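Local coordinates for protein actinorhodin polyketide putative beta-ketoacyl synthase 2 (Streptomyces coelicolor A3, PDB 1TQY) that serves as the chain length factor of the actinorhodin polyketide synthase, a member of the beta-ketoacyl synthase family that probably helps set the length of the polyketide chain, at residues Q75-D88 and A142-H156. Residues are numbered along the deposited sequence; the frame is centred on the assembly and turned at random.
Sequences QTDPSTRLALTAAD and AWFYAVNTGQISIRH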
ATOM      1  N   GLN B  75      -8.784  13.740 -14.535  1.00 27.41           N
ATOM      2  CA  GLN B  75      -7.683  12.999 -13.926  1.00 27.96           C
ATOM      3  C   GLN B  75      -8.060  11.909 -12.929  1.00 28.35           C
ATOM      4  O   GLN B  75      -7.183  11.302 -12.314  1.00 30.07           O
ATOM      5  CB  GLN B  75      -6.731  13.983 -13.230  1.00 27.00           C
ATOM      6  CG  GLN B  75      -7.383  14.776 -12.090  1.00 28.48           C
ATOM      7  CD  GLN B  75      -6.406  15.662 -11.339  1.00 30.58           C
ATOM      8  OE1 GLN B  75      -6.016  16.724 -11.818  1.00 29.45           O
ATOM      9  NE2 GLN B  75      -6.008  15.227 -10.153  1.00 29.23           N
ATOM     10  N   THR B  76      -9.348  11.640 -12.776  1.00 27.47           N
ATOM     11  CA  THR B  76      -9.770  10.631 -11.825  1.00 26.27           C
ATOM     12  C   THR B  76     -10.481   9.424 -12.422  1.00 26.81           C
ATOM     13  O   THR B  76     -11.285   9.534 -13.355  1.00 24.79           O
ATOM     14  CB  THR B  76     -10.666  11.253 -10.751  1.00 26.00           C
ATOM     15  OG1 THR B  76     -11.730  11.972 -11.383  1.00 26.33           O
ATOM     16  CG2 THR B  76      -9.857  12.200  -9.880  1.00 24.65           C
ATOM     17  N   ASP B  77     -10.149   8.269 -11.857  1.00 27.43           N
ATOM     18  CA  ASP B  77     -10.713   6.984 -12.246  1.00 26.77           C
ATOM     19  C   ASP B  77     -12.054   6.865 -11.531  1.00 26.44           C
ATOM     20  O   ASP B  77     -12.306   7.584 -10.559  1.00 26.35           O
ATOM     21  CB  ASP B  77      -9.780   5.864 -11.757  1.00 26.46           C
ATOM     22  CG  ASP B  77     -10.300   4.467 -12.091  1.00 27.60           C
ATOM     23  OD1 ASP B  77     -10.130   4.048 -13.254  1.00 28.35           O
ATOM     24  OD2 ASP B  77     -10.887   3.811 -11.195  1.00 24.74           O
ATOM     25  N   PRO B  78     -12.933   5.964 -11.993  1.00 25.10           N
ATOM     26  CA  PRO B  78     -14.218   5.841 -11.301  1.00 24.02           C
ATOM     27  C   PRO B  78     -14.038   5.573  -9.809  1.00 22.75           C
ATOM     28  O   PRO B  78     -14.745   6.152  -8.973  1.00 20.79           O
ATOM     29  CB  PRO B  78     -14.882   4.670 -12.006  1.00 25.33           C
ATOM     30  CG  PRO B  78     -14.430   4.849 -13.405  1.00 27.54           C
ATOM     31  CD  PRO B  78     -12.953   5.225 -13.265  1.00 25.74           C
ATOM     32  N   SER B  79     -13.098   4.698  -9.474  1.00 21.84           N
ATOM     33  CA  SER B  79     -12.849   4.374  -8.064  1.00 24.45           C
ATOM     34  C   SER B  79     -12.490   5.619  -7.242  1.00 23.34           C
ATOM     35  O   SER B  79     -12.990   5.801  -6.134  1.00 25.43           O
ATOM     36  CB  SER B  79     -11.712   3.351  -7.932  1.00 23.75           C
ATOM     37  OG  SER B  79     -10.495   3.894  -8.404  1.00 24.11           O
ATOM     38  N   THR B  80     -11.626   6.473  -7.780  1.00 23.32           N
ATOM     39  CA  THR B  80     -11.221   7.665  -7.040  1.00 22.35           C
ATOM     40  C   THR B  80     -12.355   8.675  -6.829  1.00 23.47           C
ATOM     41  O   THR B  80     -12.455   9.322  -5.776  1.00 23.41           O
ATOM     42  CB  THR B  80     -10.031   8.341  -7.729  1.00 22.86           C
ATOM     43  OG1 THR B  80      -8.942   7.411  -7.792  1.00 22.03           O
ATOM     44  CG2 THR B  80      -9.593   9.581  -6.952  1.00 23.24           C
ATOM     45  N   ARG B  81     -13.225   8.798  -7.824  1.00 23.41           N
ATOM     46  CA  ARG B  81     -14.346   9.727  -7.722  1.00 24.05           C
ATOM     47  C   ARG B  81     -15.294   9.287  -6.621  1.00 24.70           C
ATOM     48  O   ARG B  81     -15.849  10.107  -5.880  1.00 23.76           O
ATOM     49  CB  ARG B  81     -15.085   9.808  -9.054  1.00 24.66           C
ATOM     50  CG  ARG B  81     -14.202  10.309 -10.169  1.00 23.95           C
ATOM     51  CD  ARG B  81     -14.930  10.196 -11.471  1.00 23.13           C
ATOM     52  NE  ARG B  81     -14.176  10.708 -12.611  1.00 23.44           N
ATOM     53  CZ  ARG B  81     -14.655  10.708 -13.849  1.00 23.96           C
ATOM     54  NH1 ARG B  81     -15.874  10.222 -14.082  1.00 25.06           N
ATOM     55  NH2 ARG B  81     -13.929  11.188 -14.845  1.00 22.17           N
ATOM     56  N   LEU B  82     -15.477   7.976  -6.514  1.00 24.27           N
ATOM     57  CA  LEU B  82     -16.333   7.418  -5.482  1.00 24.29           C
ATOM     58  C   LEU B  82     -15.702   7.656  -4.107  1.00 23.16           C
ATOM     59  O   LEU B  82     -16.393   8.033  -3.162  1.00 25.37           O
ATOM     60  CB  LEU B  82     -16.538   5.921  -5.737  1.00 24.14           C
ATOM     61  CG  LEU B  82     -17.417   5.637  -6.957  1.00 24.28           C
ATOM     62  CD1 LEU B  82     -17.179   4.230  -7.477  1.00 25.66           C
ATOM     63  CD2 LEU B  82     -18.859   5.848  -6.588  1.00 22.53           C
ATOM     64  N   ALA B  83     -14.390   7.458  -4.011  1.00 22.44           N
ATOM     65  CA  ALA B  83     -13.660   7.655  -2.765  1.00 21.34           C
ATOM     66  C   ALA B  83     -13.702   9.112  -2.309  1.00 22.33           C
ATOM     67  O   ALA B  83     -13.826   9.386  -1.120  1.00 22.91           O
ATOM     68  CB  ALA B  83     -12.206   7.207  -2.938  1.00 19.88           C
ATOM     69  N   LEU B  84     -13.577  10.043  -3.251  1.00 21.47           N
ATOM     70  CA  LEU B  84     -13.612  11.463  -2.912  1.00 23.46           C
ATOM     71  C   LEU B  84     -15.022  11.833  -2.448  1.00 23.99           C
ATOM     72  O   LEU B  84     -15.184  12.620  -1.525  1.00 26.24           O
ATOM     73  CB  LEU B  84     -13.223  12.323  -4.127  1.00 22.76           C
ATOM     74  CG  LEU B  84     -11.755  12.324  -4.592  1.00 23.53           C
ATOM     75  CD1 LEU B  84     -11.642  12.963  -5.970  1.00 25.16           C
ATOM     76  CD2 LEU B  84     -10.901  13.085  -3.581  1.00 20.40           C
ATOM     77  N   THR B  85     -16.036  11.251  -3.080  1.00 23.76           N
ATOM     78  CA  THR B  85     -17.410  11.548  -2.713  1.00 23.80           C
ATOM     79  C   THR B  85     -17.669  11.014  -1.323  1.00 24.46           C
ATOM     80  O   THR B  85     -18.261  11.687  -0.472  1.00 25.70           O
ATOM     81  CB  THR B  85     -18.387  10.891  -3.683  1.00 24.03           C
ATOM     82  OG1 THR B  85     -18.102  11.339  -5.011  1.00 23.94           O
ATOM     83  CG2 THR B  85     -19.816  11.234  -3.319  1.00 21.24           C
ATOM     84  N   ALA B  86     -17.207   9.788  -1.105  1.00 25.44           N
ATOM     85  CA  ALA B  86     -17.341   9.118   0.180  1.00 25.27           C
ATOM     86  C   ALA B  86     -16.620   9.939   1.243  1.00 23.75           C
ATOM     87  O   ALA B  86     -17.193  10.249   2.287  1.00 24.63           O
ATOM     88  CB  ALA B  86     -16.736   7.720   0.096  1.00 25.18           C
ATOM     89  N   ALA B  87     -15.369  10.299   0.967  1.00 23.58           N
ATOM     90  CA  ALA B  87     -14.578  11.069   1.916  1.00 22.81           C
ATOM     91  C   ALA B  87     -15.255  12.378   2.310  1.00 24.37           C
ATOM     92  O   ALA B  87     -15.337  12.705   3.490  1.00 23.30           O
ATOM     93  CB  ALA B  87     -13.187  11.338   1.347  1.00 23.13           C
ATOM     94  N   ASP B  88     -15.747  13.125   1.328  1.00 26.50           N
ATOM     95  CA  ASP B  88     -16.400  14.397   1.627  1.00 28.54           C
ATOM     96  C   ASP B  88     -17.599  14.196   2.548  1.00 28.85           C
ATOM     97  O   ASP B  88     -17.740  14.893   3.562  1.00 27.88           O
ATOM     98  CB  ASP B  88     -16.834  15.092   0.335  1.00 30.37           C
ATOM     99  CG  ASP B  88     -17.507  16.428   0.592  1.00 34.76           C
ATOM    100  OD1 ASP B  88     -16.835  17.350   1.111  1.00 36.34           O
ATOM    101  OD2 ASP B  88     -18.713  16.559   0.277  1.00 36.70           O
ATOM    102  N   ALA B 142      -3.150   8.677 -11.878  1.00 24.91           N
ATOM    103  CA  ALA B 142      -4.553   8.261 -11.813  1.00 24.36           C
ATOM    104  C   ALA B 142      -4.706   6.773 -11.537  1.00 23.50           C
ATOM    105  O   ALA B 142      -5.751   6.334 -11.071  1.00 21.58           O
ATOM    106  CB  ALA B 142      -5.258   8.612 -13.106  1.00 23.37           C
ATOM    107  N   TRP B 143      -3.659   6.004 -11.812  1.00 23.70           N
ATOM    108  CA  TRP B 143      -3.697   4.558 -11.617  1.00 24.43           C
ATOM    109  C   TRP B 143      -3.055   4.009 -10.337  1.00 24.86           C
ATOM    110  O   TRP B 143      -3.656   3.173  -9.669  1.00 22.06           O
ATOM    111  CB  TRP B 143      -3.030   3.872 -12.810  1.00 27.40           C
ATOM    112  CG  TRP B 143      -2.736   2.409 -12.577  1.00 30.69           C
ATOM    113  CD1 TRP B 143      -3.650   1.413 -12.376  1.00 30.82           C
ATOM    114  CD2 TRP B 143      -1.443   1.797 -12.466  1.00 30.77           C
ATOM    115  NE1 TRP B 143      -3.005   0.221 -12.144  1.00 32.12           N
ATOM    116  CE2 TRP B 143      -1.652   0.428 -12.194  1.00 31.64           C
ATOM    117  CE3 TRP B 143      -0.129   2.273 -12.569  1.00 33.44           C
ATOM    118  CZ2 TRP B 143      -0.597  -0.474 -12.018  1.00 32.71           C
ATOM    119  CZ3 TRP B 143       0.923   1.376 -12.396  1.00 34.00           C
ATOM    120  CH2 TRP B 143       0.679   0.016 -12.123  1.00 34.54           C
ATOM    121  N   PHE B 144      -1.842   4.467 -10.015  1.00 24.87           N
ATOM    122  CA  PHE B 144      -1.108   3.952  -8.861  1.00 24.85           C
ATOM    123  C   PHE B 144      -1.956   3.785  -7.599  1.00 23.55           C
ATOM    124  O   PHE B 144      -2.945   4.503  -7.385  1.00 22.23           O
ATOM    125  CB  PHE B 144       0.215   4.750  -8.627  1.00 28.01           C
ATOM    126  CG  PHE B 144       0.074   6.050  -7.853  1.00 32.49           C
ATOM    127  CD1 PHE B 144      -0.995   6.917  -8.067  1.00 33.42           C
ATOM    128  CD2 PHE B 144       1.072   6.429  -6.943  1.00 34.41           C
ATOM    129  CE1 PHE B 144      -1.073   8.155  -7.382  1.00 36.11           C
ATOM    130  CE2 PHE B 144       1.010   7.655  -6.256  1.00 34.74           C
ATOM    131  CZ  PHE B 144      -0.064   8.522  -6.474  1.00 35.49           C
ATOM    132  N   TYR B 145      -1.589   2.797  -6.788  1.00 21.69           N
ATOM    133  CA  TYR B 145      -2.350   2.453  -5.592  1.00 21.60           C
ATOM    134  C   TYR B 145      -2.538   3.549  -4.558  1.00 21.78           C
ATOM    135  O   TYR B 145      -3.543   3.571  -3.863  1.00 20.87           O
ATOM    136  CB  TYR B 145      -1.744   1.190  -4.981  1.00 20.57           C
ATOM    137  CG  TYR B 145      -1.683   0.095  -6.029  1.00 21.11           C
ATOM    138  CD1 TYR B 145      -2.839  -0.583  -6.432  1.00 20.66           C
ATOM    139  CD2 TYR B 145      -0.507  -0.137  -6.745  1.00 21.19           C
ATOM    140  CE1 TYR B 145      -2.826  -1.448  -7.531  1.00 20.08           C
ATOM    141  CE2 TYR B 145      -0.485  -0.998  -7.847  1.00 22.36           C
ATOM    142  CZ  TYR B 145      -1.654  -1.642  -8.236  1.00 21.16           C
ATOM    143  OH  TYR B 145      -1.647  -2.428  -9.365  1.00 22.83           O
ATOM    144  N   ALA B 146      -1.590   4.475  -4.473  1.00 21.02           N
ATOM    145  CA  ALA B 146      -1.698   5.568  -3.516  1.00 20.76           C
ATOM    146  C   ALA B 146      -2.688   6.657  -3.935  1.00 20.74           C
ATOM    147  O   ALA B 146      -3.051   7.496  -3.116  1.00 21.51           O
ATOM    148  CB  ALA B 146      -0.331   6.198  -3.300  1.00 19.75           C
ATOM    149  N   VAL B 147      -3.143   6.630  -5.185  1.00 20.40           N
ATOM    150  CA  VAL B 147      -4.020   7.683  -5.697  1.00 21.05           C
ATOM    151  C   VAL B 147      -5.100   8.235  -4.771  1.00 21.86           C
ATOM    152  O   VAL B 147      -5.166   9.447  -4.563  1.00 23.61           O
ATOM    153  CB  VAL B 147      -4.672   7.291  -7.079  1.00 19.81           C
ATOM    154  CG1 VAL B 147      -5.618   6.087  -6.931  1.00 18.41           C
ATOM    155  CG2 VAL B 147      -5.419   8.492  -7.646  1.00 17.78           C
ATOM    156  N   ASN B 148      -5.924   7.376  -4.184  1.00 22.67           N
ATOM    157  CA  ASN B 148      -6.982   7.881  -3.319  1.00 23.02           C
ATOM    158  C   ASN B 148      -6.529   8.559  -2.033  1.00 23.29           C
ATOM    159  O   ASN B 148      -7.237   9.408  -1.486  1.00 22.24           O
ATOM    160  CB  ASN B 148      -7.985   6.776  -3.029  1.00 23.59           C
ATOM    161  CG  ASN B 148      -8.533   6.185  -4.296  1.00 24.69           C
ATOM    162  OD1 ASN B 148      -8.751   6.912  -5.274  1.00 23.45           O
ATOM    163  ND2 ASN B 148      -8.748   4.877  -4.309  1.00 23.83           N
ATOM    164  N   THR B 149      -5.351   8.205  -1.540  1.00 23.82           N
ATOM    165  CA  THR B 149      -4.871   8.862  -0.332  1.00 23.27           C
ATOM    166  C   THR B 149      -4.411  10.272  -0.718  1.00 24.66           C
ATOM    167  O   THR B 149      -4.802  11.259  -0.092  1.00 24.94           O
ATOM    168  CB  THR B 149      -3.713   8.078   0.322  1.00 22.63           C
ATOM    169  OG1 THR B 149      -4.233   6.887   0.930  1.00 18.25           O
ATOM    170  CG2 THR B 149      -3.035   8.912   1.389  1.00 21.49           C
ATOM    171  N   GLY B 150      -3.611  10.355  -1.774  1.00 23.35           N
ATOM    172  CA  GLY B 150      -3.126  11.639  -2.238  1.00 25.03           C
ATOM    173  C   GLY B 150      -4.213  12.612  -2.670  1.00 25.44           C
ATOM    174  O   GLY B 150      -4.100  13.812  -2.419  1.00 26.43           O
ATOM    175  N   GLN B 151      -5.261  12.117  -3.326  1.00 25.00           N
ATOM    176  CA  GLN B 151      -6.343  12.990  -3.776  1.00 24.52           C
ATOM    177  C   GLN B 151      -7.191  13.456  -2.604  1.00 25.40           C
ATOM    178  O   GLN B 151      -7.619  14.609  -2.558  1.00 26.35           O
ATOM    179  CB  GLN B 151      -7.232  12.285  -4.812  1.00 23.84           C
ATOM    180  CG  GLN B 151      -6.580  12.044  -6.177  1.00 24.60           C
ATOM    181  CD  GLN B 151      -6.410  13.315  -7.014  1.00 26.69           C
ATOM    182  OE1 GLN B 151      -6.097  13.245  -8.205  1.00 25.63           O
ATOM    183  NE2 GLN B 151      -6.615  14.475  -6.395  1.00 22.85           N
ATOM    184  N   ILE B 152      -7.451  12.566  -1.650  1.00 24.17           N
ATOM    185  CA  ILE B 152      -8.240  12.962  -0.488  1.00 23.52           C
ATOM    186  C   ILE B 152      -7.428  14.002   0.302  1.00 22.73           C
ATOM    187  O   ILE B 152      -7.962  15.028   0.741  1.00 20.86           O
ATOM    188  CB  ILE B 152      -8.581  11.729   0.383  1.00 23.19           C
ATOM    189  CG1 ILE B 152      -9.596  10.849  -0.372  1.00 24.07           C
ATOM    190  CG2 ILE B 152      -9.138  12.159   1.718  1.00 19.04           C
ATOM    191  CD1 ILE B 152      -9.915   9.527   0.305  1.00 24.97           C
ATOM    192  N   SER B 153      -6.131  13.745   0.441  1.00 22.98           N
ATOM    193  CA  SER B 153      -5.210  14.638   1.157  1.00 24.78           C
ATOM    194  C   SER B 153      -5.230  16.064   0.595  1.00 25.55           C
ATOM    195  O   SER B 153      -5.416  17.037   1.327  1.00 26.10           O
ATOM    196  CB  SER B 153      -3.786  14.075   1.072  1.00 24.28           C
ATOM    197  OG  SER B 153      -2.812  15.079   1.305  1.00 26.83           O
ATOM    198  N   ILE B 154      -5.022  16.167  -0.713  1.00 26.65           N
ATOM    199  CA  ILE B 154      -4.999  17.446  -1.412  1.00 27.84           C
ATOM    200  C   ILE B 154      -6.328  18.189  -1.352  1.00 27.85           C
ATOM    201  O   ILE B 154      -6.363  19.403  -1.145  1.00 27.51           O
ATOM    202  CB  ILE B 154      -4.632  17.239  -2.894  1.00 26.98           C
ATOM    203  CG1 ILE B 154      -3.214  16.688  -2.995  1.00 26.77           C
ATOM    204  CG2 ILE B 154      -4.751  18.552  -3.666  1.00 28.85           C
ATOM    205  CD1 ILE B 154      -2.815  16.337  -4.388  1.00 23.82           C
ATOM    206  N   ARG B 155      -7.423  17.464  -1.532  1.00 27.14           N
ATOM    207  CA  ARG B 155      -8.717  18.107  -1.527  1.00 28.68           C
ATOM    208  C   ARG B 155      -9.122  18.680  -0.178  1.00 29.35           C
ATOM    209  O   ARG B 155      -9.890  19.637  -0.120  1.00 29.25           O
ATOM    210  CB  ARG B 155      -9.808  17.147  -1.999  1.00 30.00           C
ATOM    211  CG  ARG B 155     -11.009  17.895  -2.535  1.00 33.74           C
ATOM    212  CD  ARG B 155     -12.242  17.042  -2.519  1.00 37.42           C
ATOM    213  NE  ARG B 155     -13.379  17.698  -3.149  1.00 38.95           N
ATOM    214  CZ  ARG B 155     -14.593  17.164  -3.196  1.00 42.29           C
ATOM    215  NH1 ARG B 155     -14.813  15.977  -2.647  1.00 40.52           N
ATOM    216  NH2 ARG B 155     -15.585  17.810  -3.795  1.00 43.07           N
ATOM    217  N   HIS B 156      -8.622  18.114   0.913  1.00 29.74           N
ATOM    218  CA  HIS B 156      -9.017  18.628   2.213  1.00 28.97           C
ATOM    219  C   HIS B 156      -7.891  19.309   2.973  1.00 28.48           C
ATOM    220  O   HIS B 156      -8.074  19.757   4.104  1.00 29.05           O
ATOM    221  CB  HIS B 156      -9.643  17.494   3.026  1.00 28.45           C
ATOM    222  CG  HIS B 156     -10.817  16.869   2.342  1.00 27.80           C
ATOM    223  ND1 HIS B 156     -12.042  17.495   2.244  1.00 27.68           N
ATOM    224  CD2 HIS B 156     -10.928  15.719   1.635  1.00 27.95           C
ATOM    225  CE1 HIS B 156     -12.855  16.762   1.504  1.00 26.69           C
ATOM    226  NE2 HIS B 156     -12.203  15.678   1.121  1.00 27.09           N
TER
HETATM  227  O   HOH W   1      -6.277  10.500  -9.748  1.00 24.31           O
HETATM  228  O   HOH W   2      -5.555  16.522  -7.935  1.00 33.65           O
HETATM  229  O   HOH W   3      -7.686   7.938 -10.369  1.00 22.07           O
HETATM  230  O   HOH W   4      -8.470   3.225  -6.902  1.00 29.77           O
HETATM  231  O   HOH W   5     -13.495  14.305  -0.877  1.00 25.53           O
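T80 crosses N148 obliquely, its OG1 pointing at OD1 and its CG2 alongside that oxygen and the start of the Q151 side chain, where helices 78-88 and 147-156 pass side by side at 42°, their axes 9.7 Å apart. T80 OG1 donates to N148 OD1 over 2.6 Å, in the plane of the asparagine carbonyl, and both V147 methyls, CG1 and CG2, lie 3.7 Å from T80 OG1. With T80 CG2 anti to the backbone N, the methyl is left to rest against Q151 CG at 4.0 Å. A83 CB packs beside the N148 amide, whose ND2 reaches S79 OG through a water. D77 is the N-cap of helix 78-88: its OD2 accepts from S79 N and S79 OG, from opposite faces of the carboxylate, while OD1 accepts from F119 N.

One turn on, L84 CD2 lies against the Q151 backbone and I152 CG1, and A87 CB touches I152 CD1 at 3.9 Å. Towards the N-terminal end, the Q75 and Q151 amide planes are 52° apart; Q75 NE2 donates to Q151 OE1 over 2.8 Å on a lone pair, though the N-H is bent to 137°. Two waters, one from Q75 O to Q151 OE1 and one between the two NE2 groups, complete this pairing. At the far end a water joins L84 O, R155 NH1 and H156 NE2. The D88 carboxylate is nearly coplanar with the imidazole, but D88 OD1, at the ring edge, is 4.0 Å from H156 CE1, too far for a hydrogen bond.

Both helices belong to the N-terminal half of the thiolase-like fold, and Q151 also packs on an apolar side chain of the partner protein. Small and apolar residues thus bring the helices together, while hydrogen bonds, direct and through water, tie together amides and hydroxyls at the interface.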